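Local structure of outer surface protein (Bacillus cereus ATCC 14579, 1X7F) at residues Glu155-His160 and Ser165-Cys170; Arg192-Gly197 and Thr241-Asp246; Tyr316-Arg321 and Lys340-Leu345. The protein is of unknown function but probably acts as a 6-phospho-N-acetylmuramidase, hydrolysing the glycosidic bond of phosphorylated muramic acid sugars from the cell wall. One frame throughout, in Å; residues are numbered along the deposited sequence.

Contact 1: residues Glu155-His160 and Ser165-Cys170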
loop_
_atom_site.group_PDB
_atom_site.type_symbol
_atom_site.label_atom_id
_atom_site.label_comp_id
_atom_site.label_asym_id
_atom_site.label_seq_id
_atom_site.Cartn_x
_atom_site.Cartn_y
_atom_site.Cartn_z
ATOM N N GLU A 155 -19.255 8.166 -13.428
ATOM C CA GLU A 155 -20.166 9.240 -13.851
ATOM C C GLU A 155 -21.364 8.673 -14.606
ATOM O O GLU A 155 -22.475 9.197 -14.514
ATOM C CB GLU A 155 -19.431 10.246 -14.746
ATOM C CG GLU A 155 -18.068 10.702 -14.229
ATOM C CD GLU A 155 -18.150 11.814 -13.196
ATOM O OE1 GLU A 155 -19.176 12.531 -13.153
ATOM O OE2 GLU A 155 -17.179 11.980 -12.431
ATOM N N ASN A 156 -21.111 7.597 -15.350
ATOM C CA ASN A 156 -22.123 6.876 -16.112
ATOM C C ASN A 156 -23.045 6.079 -15.177
ATOM O O ASN A 156 -24.266 6.256 -15.208
ATOM C CB ASN A 156 -21.422 5.963 -17.129
ATOM C CG ASN A 156 -22.376 5.339 -18.127
ATOM O OD1 ASN A 156 -23.314 5.981 -18.614
ATOM N ND2 ASN A 156 -22.124 4.078 -18.458
ATOM N N ILE A 157 -22.441 5.235 -14.336
ATOM C CA ILE A 157 -23.158 4.401 -13.360
ATOM C C ILE A 157 -24.044 5.223 -12.419
ATOM O O ILE A 157 -25.204 4.876 -12.199
ATOM C CB ILE A 157 -22.161 3.517 -12.547
ATOM C CG1 ILE A 157 -21.444 2.522 -13.465
ATOM C CG2 ILE A 157 -22.874 2.773 -11.411
ATOM C CD1 ILE A 157 -20.222 1.877 -12.837
ATOM N N LEU A 158 -23.494 6.313 -11.887
ATOM C CA LEU A 158 -24.215 7.159 -10.930
ATOM C C LEU A 158 -25.273 8.073 -11.564
ATOM O O LEU A 158 -26.116 8.630 -10.852
ATOM C CB LEU A 158 -23.236 7.974 -10.079
ATOM C CG LEU A 158 -22.195 7.176 -9.278
ATOM C CD1 LEU A 158 -21.125 8.096 -8.735
ATOM C CD2 LEU A 158 -22.833 6.374 -8.154
ATOM N N SER A 159 -25.231 8.228 -12.889
ATOM C CA SER A 159 -26.252 8.998 -13.612
ATOM C C SER A 159 -27.569 8.227 -13.680
ATOM O O SER A 159 -28.635 8.809 -13.934
ATOM C CB SER A 159 -25.783 9.386 -15.019
ATOM O OG SER A 159 -25.906 8.307 -15.928
ATOM N N HIS A 160 -27.485 6.915 -13.462
ATOM C CA HIS A 160 -28.668 6.078 -13.264
ATOM C C HIS A 160 -28.979 6.025 -11.762
ATOM O O HIS A 160 -28.149 6.425 -10.946
ATOM C CB HIS A 160 -28.445 4.673 -13.845
ATOM C CG HIS A 160 -27.898 4.674 -15.241
ATOM N ND1 HIS A 160 -28.658 5.014 -16.341
ATOM C CD2 HIS A 160 -26.663 4.378 -15.714
ATOM C CE1 HIS A 160 -27.914 4.928 -17.431
ATOM N NE2 HIS A 160 -26.699 4.544 -17.078
ATOM N N SER A 165 -23.314 3.635 -2.183
ATOM C CA SER A 165 -22.847 2.999 -0.948
ATOM C C SER A 165 -22.570 1.485 -1.060
ATOM O O SER A 165 -21.909 0.913 -0.194
ATOM C CB SER A 165 -23.844 3.303 0.186
ATOM O OG SER A 165 -24.041 2.180 1.034
ATOM N N ALA A 166 -23.078 0.850 -2.118
ATOM C CA ALA A 166 -22.794 -0.564 -2.397
ATOM C C ALA A 166 -21.514 -0.761 -3.236
ATOM O O ALA A 166 -20.948 -1.860 -3.285
ATOM C CB ALA A 166 -23.999 -1.232 -3.065
ATOM N N LEU A 167 -21.044 0.313 -3.870
ATOM C CA LEU A 167 -19.849 0.257 -4.710
ATOM C C LEU A 167 -18.522 0.307 -3.945
ATOM O O LEU A 167 -18.370 1.057 -2.978
ATOM C CB LEU A 167 -19.874 1.383 -5.751
ATOM C CG LEU A 167 -20.974 1.368 -6.818
ATOM C CD1 LEU A 167 -20.905 2.630 -7.667
ATOM C CD2 LEU A 167 -20.897 0.118 -7.693
ATOM N N ILE A 168 -17.583 -0.534 -4.382
ATOM C CA ILE A 168 -16.160 -0.419 -4.055
ATOM C C ILE A 168 -15.367 -0.564 -5.364
ATOM O O ILE A 168 -15.947 -0.839 -6.423
ATOM C CB ILE A 168 -15.697 -1.459 -2.975
ATOM C CG1 ILE A 168 -15.980 -2.902 -3.416
ATOM C CG2 ILE A 168 -16.348 -1.157 -1.610
ATOM C CD1 ILE A 168 -15.445 -3.968 -2.462
ATOM N N GLY A 169 -14.056 -0.360 -5.295
ATOM C CA GLY A 169 -13.212 -0.455 -6.457
ATOM C C GLY A 169 -11.906 -1.179 -6.182
ATOM O O GLY A 169 -11.296 -1.008 -5.120
ATOM N N CYS A 170 -11.471 -1.990 -7.142
ATOM C CA CYS A 170 -10.152 -2.595 -7.060
ATOM C C CYS A 170 -9.493 -2.609 -8.427
ATOM O O CYS A 170 -10.120 -2.939 -9.431
ATOM C CB CYS A 170 -10.220 -4.004 -6.464
ATOM S SG CYS A 170 -8.621 -4.792 -6.208
#
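The right-handed beta-alpha-beta crossover of a (beta/alpha)8 barrel, running from strand 142-146 through helix 153-157 to strand 167-170, brings I157 and L158 over L167. The meeting is wholly apolar and goes through one methyl: CD1 of L167 lies 4.2 Å from CG2 of I157 and also 4.2 Å from CD2 of L158. Leucine suits this helix-facing strand position because one methyl of its branched apolar end can meet two residues; chi2 of 175° carries CD1 out to them. The first torsion of I157 (chi1 -64°) turns the CG2 branch anti to the backbone N, where it reaches the leucine. The CB of L158 is not aimed at the strand, yet its branched end swings in. I157 and L158 are themselves the first two residues of a type I turn that runs on to H160. The hydroxyl of S159 folds back here, OG donating to the carbonyl O of N156 at 2.7 Å, while N of S159 reaches the same oxygen at 3.2 Å. A short hydroxyl suits this place, since it serves a carbonyl at the helix's C-terminal end. S159 OG also sits over the centre of the H160 ring. Around the contact, I157 leans on L145 and L167 on I143 of strand 142-146, I157 also touches E131 of helix 129-134, and the backbone of strand 167-170 bonds to that of strand 142-146.

Contact 2: residues Arg192-Gly197 and Thr241-Asp246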
loop_
_atom_site.group_PDB
_atom_site.type_symbol
_atom_site.label_atom_id
_atom_site.label_comp_id
_atom_site.label_asym_id
_atom_site.label_seq_id
_atom_site.Cartn_x
_atom_site.Cartn_y
_atom_site.Cartn_z
ATOM N N ARG A 192 -10.163 9.158 -9.740
ATOM C CA ARG A 192 -11.569 9.095 -10.151
ATOM C C ARG A 192 -12.432 8.535 -9.028
ATOM O O ARG A 192 -13.512 9.054 -8.750
ATOM C CB ARG A 192 -11.745 8.208 -11.383
ATOM C CG ARG A 192 -11.301 8.820 -12.680
ATOM C CD ARG A 192 -11.447 7.867 -13.860
ATOM N NE ARG A 192 -11.040 8.472 -15.125
ATOM C CZ ARG A 192 -11.766 9.350 -15.805
ATOM N NH1 ARG A 192 -12.948 9.751 -15.349
ATOM N NH2 ARG A 192 -11.304 9.840 -16.946
ATOM N N PHE A 193 -11.937 7.469 -8.401
ATOM C CA PHE A 193 -12.653 6.766 -7.348
ATOM C C PHE A 193 -12.621 7.522 -6.026
ATOM O O PHE A 193 -13.578 7.479 -5.251
ATOM C CB PHE A 193 -12.117 5.333 -7.214
ATOM C CG PHE A 193 -12.790 4.361 -8.139
ATOM C CD1 PHE A 193 -12.647 4.481 -9.524
ATOM C CD2 PHE A 193 -13.606 3.356 -7.631
ATOM C CE1 PHE A 193 -13.297 3.603 -10.391
ATOM C CE2 PHE A 193 -14.265 2.477 -8.486
ATOM C CZ PHE A 193 -14.105 2.600 -9.876
ATOM N N LYS A 194 -11.519 8.230 -5.797
ATOM C CA LYS A 194 -11.348 9.098 -4.629
ATOM C C LYS A 194 -12.252 10.336 -4.725
ATOM O O LYS A 194 -12.879 10.740 -3.741
ATOM C CB LYS A 194 -9.870 9.499 -4.505
ATOM C CG LYS A 194 -9.527 10.288 -3.265
ATOM C CD LYS A 194 -9.070 9.391 -2.131
ATOM C CE LYS A 194 -8.968 10.203 -0.848
ATOM N NZ LYS A 194 -8.129 9.510 0.159
ATOM N N LYS A 195 -12.333 10.924 -5.917
ATOM C CA LYS A 195 -13.211 12.066 -6.159
ATOM C C LYS A 195 -14.652 11.779 -5.719
ATOM O O LYS A 195 -15.334 12.662 -5.202
ATOM C CB LYS A 195 -13.195 12.479 -7.638
ATOM C CG LYS A 195 -13.642 13.923 -7.858
ATOM C CD LYS A 195 -14.659 14.066 -8.983
ATOM C CE LYS A 195 -13.995 14.342 -10.326
ATOM N NZ LYS A 195 -14.918 15.059 -11.257
ATOM N N HIS A 196 -15.099 10.543 -5.926
ATOM C CA HIS A 196 -16.464 10.139 -5.602
ATOM C C HIS A 196 -16.584 9.418 -4.260
ATOM O O HIS A 196 -17.631 8.843 -3.953
ATOM C CB HIS A 196 -17.030 9.278 -6.730
ATOM C CG HIS A 196 -17.223 10.025 -8.013
ATOM N ND1 HIS A 196 -18.278 10.889 -8.216
ATOM C CD2 HIS A 196 -16.489 10.051 -9.150
ATOM C CE1 HIS A 196 -18.192 11.406 -9.428
ATOM N NE2 HIS A 196 -17.116 10.917 -10.016
ATOM N N GLY A 197 -15.514 9.459 -3.466
ATOM C CA GLY A 197 -15.498 8.862 -2.129
ATOM C C GLY A 197 -15.705 7.355 -2.072
ATOM O O GLY A 197 -16.211 6.834 -1.075
ATOM N N THR A 241 0.390 7.295 -1.475
ATOM C CA THR A 241 -0.255 8.085 -2.543
ATOM C C THR A 241 -1.460 8.864 -1.990
ATOM O O THR A 241 -1.846 9.894 -2.533
ATOM C CB THR A 241 -0.703 7.204 -3.749
ATOM O OG1 THR A 241 -1.659 6.232 -3.309
ATOM C CG2 THR A 241 0.463 6.368 -4.344
ATOM N N GLY A 242 -2.021 8.384 -0.882
ATOM C CA GLY A 242 -3.297 8.889 -0.369
ATOM C C GLY A 242 -4.518 8.463 -1.180
ATOM O O GLY A 242 -5.626 8.921 -0.914
ATOM N N LEU A 243 -4.330 7.589 -2.169
ATOM C CA LEU A 243 -5.418 7.261 -3.097
ATOM C C LEU A 243 -5.891 5.811 -3.005
ATOM O O LEU A 243 -6.817 5.412 -3.715
ATOM C CB LEU A 243 -5.015 7.600 -4.546
ATOM C CG LEU A 243 -4.683 9.064 -4.896
ATOM C CD1 LEU A 243 -4.304 9.180 -6.368
ATOM C CD2 LEU A 243 -5.814 10.056 -4.544
ATOM N N ILE A 244 -5.248 5.028 -2.144
ATOM C CA ILE A 244 -5.530 3.606 -2.020
ATOM C C ILE A 244 -5.826 3.326 -0.567
ATOM O O ILE A 244 -5.059 3.721 0.308
ATOM C CB ILE A 244 -4.335 2.728 -2.552
ATOM C CG1 ILE A 244 -4.074 2.970 -4.054
ATOM C CG2 ILE A 244 -4.568 1.222 -2.294
ATOM C CD1 ILE A 244 -5.249 2.528 -5.014
ATOM N N ASP A 245 -6.958 2.672 -0.318
ATOM C CA ASP A 245 -7.352 2.279 1.029
ATOM C C ASP A 245 -6.858 0.884 1.390
ATOM O O ASP A 245 -6.254 0.697 2.441
ATOM C CB ASP A 245 -8.877 2.356 1.183
ATOM C CG ASP A 245 -9.429 3.685 0.725
ATOM O OD1 ASP A 245 -8.903 4.735 1.156
ATOM O OD2 ASP A 245 -10.374 3.787 -0.075
ATOM N N ASP A 246 -7.118 -0.089 0.517
ATOM C CA ASP A 246 -6.823 -1.490 0.820
ATOM C C ASP A 246 -5.660 -2.034 -0.007
ATOM O O ASP A 246 -5.577 -1.800 -1.214
ATOM C CB ASP A 246 -8.089 -2.358 0.638
ATOM C CG ASP A 246 -9.214 -1.966 1.589
ATOM O OD1 ASP A 246 -8.996 -1.082 2.454
ATOM O OD2 ASP A 246 -10.351 -2.486 1.572
#
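K194, near the C-terminal end of helix 183-195 of the (beta/alpha)8 barrel, joins it at the domain surface to the loop leading from helix 231-240 into strand 246-249, reaching the backbone of G242 and brushing L243. The polar part is one hydrogen bond: NZ of K194 donates to the carbonyl O of G242 at 2.8 Å, and the C=O...N angle of 167° places the ammonium almost straight beyond the oxygen. Its geometry depends on the lysine chain, which leaves with CG anti to the backbone N (chi1 -174°) and then bends at chi2 (93°), bringing the ammonium to the loop. The apolar part uses the same side chain. CG of K194 lies 3.9 Å from CD2 of L243, with CB at 4.1 Å, and the two side chains cross at about a right angle. Besides the lysine, L243 covers I187, S190 and E191 of the same helix.

Bonds within each segment shape the partners. T241 OG1 accepts from L243 N at 3.2 Å in an ST turn, while the same hydroxyl bonds L238 O. G242 then leaves the helix with positive phi, a conformation easy for glycine. G197 plays a like part as the C-prime residue of a Schellman motif, its N bonded to K194 O at 2.9 Å. Chemically, a long lysine fits because its methylenes lie against leucine while its charge finds a carbonyl. D245 OD1, 4.9 Å from NZ, is too far for a salt bridge, but its negative charge may still favour the ammonium's position on this surface.

Contact 3: residues Tyr316-Arg321 and Lys340-Leu345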
loop_
_atom_site.group_PDB
_atom_site.type_symbol
_atom_site.label_atom_id
_atom_site.label_comp_id
_atom_site.label_asym_id
_atom_site.label_seq_id
_atom_site.Cartn_x
_atom_site.Cartn_y
_atom_site.Cartn_z
ATOM N N TYR A 316 22.319 20.112 23.213
ATOM C CA TYR A 316 23.088 18.871 23.204
ATOM C C TYR A 316 24.366 18.936 22.360
ATOM O O TYR A 316 24.542 19.835 21.535
ATOM C CB TYR A 316 22.196 17.691 22.785
ATOM C CG TYR A 316 21.158 17.331 23.842
ATOM C CD1 TYR A 316 19.998 18.107 24.008
ATOM C CD2 TYR A 316 21.345 16.238 24.691
ATOM C CE1 TYR A 316 19.052 17.793 24.965
ATOM C CE2 TYR A 316 20.401 15.912 25.653
ATOM C CZ TYR A 316 19.252 16.693 25.784
ATOM O OH TYR A 316 18.321 16.399 26.748
ATOM N N ASP A 317 25.242 17.960 22.572
ATOM C CA ASP A 317 26.576 17.971 22.014
ATOM C C ASP A 317 26.566 17.246 20.689
ATOM O O ASP A 317 26.245 16.065 20.622
ATOM C CB ASP A 317 27.550 17.296 22.988
ATOM C CG ASP A 317 29.013 17.675 22.741
ATOM O OD1 ASP A 317 29.890 16.850 23.113
ATOM O OD2 ASP A 317 29.383 18.757 22.220
ATOM N N PHE A 318 26.906 17.974 19.630
ATOM C CA PHE A 318 27.005 17.410 18.299
ATOM C C PHE A 318 28.381 17.753 17.768
ATOM O O PHE A 318 28.525 18.684 16.958
ATOM C CB PHE A 318 25.914 17.979 17.399
ATOM C CG PHE A 318 24.545 17.507 17.761
ATOM C CD1 PHE A 318 23.734 18.265 18.606
ATOM C CD2 PHE A 318 24.069 16.286 17.287
ATOM C CE1 PHE A 318 22.467 17.815 18.959
ATOM C CE2 PHE A 318 22.803 15.828 17.654
ATOM C CZ PHE A 318 22.005 16.598 18.479
ATOM N N PRO A 319 29.405 17.031 18.233
ATOM C CA PRO A 319 30.769 17.351 17.841
ATOM C C PRO A 319 30.951 17.176 16.341
ATOM O O PRO A 319 30.332 16.292 15.724
ATOM C CB PRO A 319 31.617 16.342 18.633
ATOM C CG PRO A 319 30.719 15.909 19.773
ATOM C CD PRO A 319 29.355 15.868 19.145
ATOM N N VAL A 320 31.760 18.050 15.764
ATOM C CA VAL A 320 32.142 17.971 14.362
ATOM C C VAL A 320 32.923 16.668 14.118
ATOM O O VAL A 320 33.804 16.316 14.902
ATOM C CB VAL A 320 32.990 19.223 13.962
ATOM C CG1 VAL A 320 33.477 19.115 12.550
ATOM C CG2 VAL A 320 32.173 20.512 14.111
ATOM N N ARG A 321 32.563 15.927 13.073
ATOM C CA ARG A 321 33.414 14.827 12.590
ATOM C C ARG A 321 33.628 14.908 11.082
ATOM O O ARG A 321 33.590 15.988 10.531
ATOM C CB ARG A 321 32.930 13.449 13.053
ATOM C CG ARG A 321 31.442 13.301 13.212
ATOM C CD ARG A 321 30.999 11.947 13.763
ATOM N NE ARG A 321 29.722 11.595 13.146
ATOM C CZ ARG A 321 28.530 11.755 13.713
ATOM N NH1 ARG A 321 28.435 12.226 14.953
ATOM N NH2 ARG A 321 27.429 11.437 13.031
ATOM N N LYS A 340 22.540 28.653 14.816
ATOM C CA LYS A 340 21.067 28.551 14.763
ATOM C C LYS A 340 20.543 27.177 14.276
ATOM O O LYS A 340 19.430 26.767 14.621
ATOM C CB LYS A 340 20.562 29.671 13.823
ATOM C CG LYS A 340 19.059 29.821 13.642
ATOM C CD LYS A 340 18.474 30.844 14.614
ATOM C CE LYS A 340 16.942 30.878 14.523
ATOM N NZ LYS A 340 16.436 30.737 13.116
ATOM N N TYR A 341 21.336 26.469 13.475
ATOM C CA TYR A 341 20.871 25.242 12.822
ATOM C C TYR A 341 21.420 23.961 13.436
ATOM O O TYR A 341 21.133 22.876 12.958
ATOM C CB TYR A 341 21.114 25.308 11.288
ATOM C CG TYR A 341 20.466 26.540 10.732
ATOM C CD1 TYR A 341 21.234 27.634 10.339
ATOM C CD2 TYR A 341 19.070 26.657 10.702
ATOM C CE1 TYR A 341 20.638 28.783 9.890
ATOM C CE2 TYR A 341 18.461 27.817 10.256
ATOM C CZ TYR A 341 19.257 28.872 9.840
ATOM O OH TYR A 341 18.684 30.023 9.403
ATOM N N LYS A 342 22.210 24.094 14.494
ATOM C CA LYS A 342 22.623 22.946 15.286
ATOM C C LYS A 342 21.382 22.152 15.756
ATOM O O LYS A 342 20.429 22.721 16.311
ATOM C CB LYS A 342 23.429 23.399 16.496
ATOM C CG LYS A 342 23.759 22.257 17.485
ATOM C CD LYS A 342 24.573 22.779 18.644
ATOM C CE LYS A 342 24.366 21.936 19.853
ATOM N NZ LYS A 342 24.895 22.586 21.087
ATOM N N GLY A 343 21.409 20.842 15.504
ATOM C CA GLY A 343 20.340 19.952 15.916
ATOM C C GLY A 343 19.235 19.885 14.876
ATOM O O GLY A 343 18.263 19.173 15.086
ATOM N N GLU A 344 19.369 20.627 13.766
ATOM C CA GLU A 344 18.388 20.526 12.685
ATOM C C GLU A 344 18.680 19.244 11.935
ATOM O O GLU A 344 19.782 19.063 11.407
ATOM C CB GLU A 344 18.386 21.747 11.726
ATOM C CG GLU A 344 17.412 21.608 10.548
ATOM C CD GLU A 344 17.293 22.861 9.674
ATOM O OE1 GLU A 344 16.902 23.930 10.171
ATOM O OE2 GLU A 344 17.558 22.777 8.460
ATOM N N LEU A 345 17.693 18.355 11.916
ATOM C CA LEU A 345 17.774 17.100 11.191
ATOM C C LEU A 345 17.248 17.300 9.770
ATOM O O LEU A 345 16.220 17.947 9.570
ATOM C CB LEU A 345 16.960 16.013 11.913
ATOM C CG LEU A 345 16.966 14.608 11.294
ATOM C CD1 LEU A 345 16.979 13.560 12.389
ATOM C CD2 LEU A 345 15.783 14.363 10.310
HETATM O O HOH W 1 27.949 21.870 22.550
#
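NZ of K342 is the polar centre of this contact: it donates a hydrogen bond to the carbonyl O of K314, just ahead of Y316-R321, and lies 2.8 Å from the carbonyl O of Y316. A water makes weak bonds to this ammonium and to the carboxylate of D317, 3.5 Å to K342 NZ and 3.4 Å to D317 OD2. Lysine suits the place because its chain, CG anti to the backbone N (chi1 173°) and extended beyond, spans the gap to the backbone before and at Y316. Its methylenes pass the ring of F318, where CE of K342 lies in the ring plane, at the edge, 3.9 Å from CD1, and CG is 4.1 Å from the same atom. Next in the chain, G343 brings its CA to 4.3 Å from CE1 of F318. It is the third residue of a type II turn from Y341 to E344, closed by E344 N to Y341 O at 3.0 Å; with phi 87°, a side chain would press on the preceding carbonyl, so glycine fits. F318 fills the interior between these parts: its side chain touches V283 and E284 of helix 282-289 and I333 of strand 330-334. N336 bonds F318 N through OD1, and G343 and E344 pair with G334, setting both loops beside the mixed sheet of the C-terminal domain.

How the contacts relate
From the N terminus, contact 1 closes the shortest loop, four residues between 155-160 and 165-170, in the link from helix 153-157 to strand 167-170. Contact 2 follows, bringing the end of helix 183-195 to the loop before strand 246-249 across a 43-residue excursion that includes strand 201-204. Contact 3, in the C-terminal domain, joins the loops on either side of strand 330-334. The three lie in series, neither nested nor crossed. Contacts 1 and 2 touch: on the barrel's helical layer E155 OE2 probably hydrogen-bonds H196 NE2 at 2.6 Å, and between helix and strand F193 packs on G169. Contact 3 stands apart, its nearest atoms about 21 Å from contact 2 and about 35 Å from contact 1.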